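Side-chain contact in AbyA5 (Verrucosispora maris, PDB 4YWF), which catalyses the elimination of acetate in spirotetronate biosynthesis, as an esterase-like lyase of the alpha/beta hydrolase superfamily: residues A[312-315]-A[316-320]. The protein carries 4 engineered substitutions. Numbering follows the deposited sequence.
Sequences PAML and RTHVR. Engineered in segment 312-315: M314 (natural residue Leu).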
# COMPACT_ATOMS: atom_id res chain seq x y z
N PRO A 312 -12.40 9.35 -8.66
CA PRO A 312 -13.50 8.42 -8.40
C PRO A 312 -14.81 8.58 -9.24
O PRO A 312 -15.47 7.59 -9.47
CB PRO A 312 -13.81 8.61 -6.94
CG PRO A 312 -13.01 9.75 -6.43
CD PRO A 312 -12.02 10.17 -7.50
N ALA A 313 -15.14 9.82 -9.64
CA ALA A 313 -16.24 10.16 -10.57
C ALA A 313 -16.09 9.39 -11.86
O ALA A 313 -17.04 8.86 -12.38
CB ALA A 313 -16.27 11.69 -10.88
N MSE A 314 -14.84 9.33 -12.34
CA MSE A 314 -14.51 8.62 -13.55
C MSE A 314 -14.71 7.13 -13.37
O MSE A 314 -15.21 6.44 -14.29
CB MSE A 314 -13.14 9.02 -14.05
CG MSE A 314 -12.99 8.39 -15.42
SE MSE A 314 -11.17 8.61 -16.13
CE MSE A 314 -11.24 7.44 -17.72
N LEU A 315 -14.35 6.60 -12.21
CA LEU A 315 -14.56 5.18 -11.99
C LEU A 315 -16.03 4.84 -11.91
O LEU A 315 -16.44 3.80 -12.46
CB LEU A 315 -13.88 4.68 -10.73
CG LEU A 315 -12.36 4.71 -10.82
CD1 LEU A 315 -11.76 4.26 -9.51
CD2 LEU A 315 -11.89 3.85 -11.98
N ARG A 316 -16.80 5.72 -11.26
CA ARG A 316 -18.24 5.57 -11.19
C ARG A 316 -18.87 5.67 -12.53
O ARG A 316 -19.98 5.13 -12.72
CB ARG A 316 -18.87 6.67 -10.38
CG ARG A 316 -18.67 6.55 -8.89
CD ARG A 316 -19.46 7.65 -8.21
NE ARG A 316 -18.63 8.08 -7.15
CZ ARG A 316 -18.07 9.26 -6.98
NH1 ARG A 316 -18.33 10.32 -7.70
NH2 ARG A 316 -17.26 9.32 -5.97
N THR A 317 -18.23 6.36 -13.47
CA THR A 317 -18.81 6.43 -14.79
C THR A 317 -18.58 5.19 -15.66
O THR A 317 -19.50 4.80 -16.49
CB THR A 317 -18.37 7.72 -15.50
OG1 THR A 317 -18.57 8.82 -14.63
CG2 THR A 317 -19.18 7.94 -16.70
N HIS A 318 -17.41 4.56 -15.49
CA HIS A 318 -16.88 3.59 -16.46
C HIS A 318 -16.62 2.14 -15.95
O HIS A 318 -16.57 1.21 -16.74
CB HIS A 318 -15.59 4.14 -17.10
CG HIS A 318 -15.80 5.40 -17.87
ND1 HIS A 318 -16.54 5.45 -19.05
CD2 HIS A 318 -15.38 6.67 -17.65
CE1 HIS A 318 -16.60 6.69 -19.49
NE2 HIS A 318 -15.89 7.44 -18.67
N VAL A 319 -16.47 1.93 -14.65
CA VAL A 319 -16.19 0.59 -14.18
C VAL A 319 -17.52 -0.11 -14.00
O VAL A 319 -18.37 0.42 -13.34
CB VAL A 319 -15.39 0.63 -12.87
CG1 VAL A 319 -15.33 -0.76 -12.20
CG2 VAL A 319 -14.01 1.13 -13.21
N ARG A 320 -17.69 -1.29 -14.58
CA ARG A 320 -19.00 -1.97 -14.70
C ARG A 320 -19.50 -2.43 -13.37
O ARG A 320 -20.65 -2.21 -13.05
CB ARG A 320 -18.89 -3.22 -15.62
CG ARG A 320 -18.53 -2.88 -17.07
CD ARG A 320 -17.75 -3.99 -17.80
NE ARG A 320 -17.26 -3.44 -19.06
CZ ARG A 320 -17.77 -3.69 -20.27
NH1 ARG A 320 -18.77 -4.55 -20.47
NH2 ARG A 320 -17.25 -3.07 -21.34
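The guanidinium of R316 lies with one face over the backbone of P312 and A313. P312 O sits over its centre, 3.9 Å from the plane, and A313 N is offset toward the rim. CG of R316 stands beside the backbone N (chi1 -74°), which runs the chain back along the helix; a bend at chi3 then turns the guanidinium over the preceding turn. NH2 reaches P312 CB at 3.7 Å, and NH1 lies near A313 CA. The H318 ring takes the selenomethionine M314 at its edge: CG of M314 lies in the ring plane, 3.7 Å from CD2. T317 CG2 covers part of one ring face. M314 is an engineered residue; its extended chain continues toward helix 286-290.

Residues 312-318 form the last two turns of helix 310-318, the crossover helix of a beta-alpha-beta unit at one end of the alpha/beta hydrolase sheet. It links strand 296-301 to the edge strand 322-327. V319 is the first residue beyond the helix. L315 and V319 point the same way, with L315 CD2 3.7 Å from V319 CG2. L315 touches Y298 and F322, and V319 touches V296, so this side packs on the two strands.

T317 OG1 donates to A313 O at 2.7 Å. With OG1 beside its own backbone N (chi1 -49°), the hydroxyl faces back along the helix. L315 O accepts two bonds: V319 N comes nearly straight at 2.9 Å (N-H...O 164°), while H318 N approaches from above the carbonyl plane.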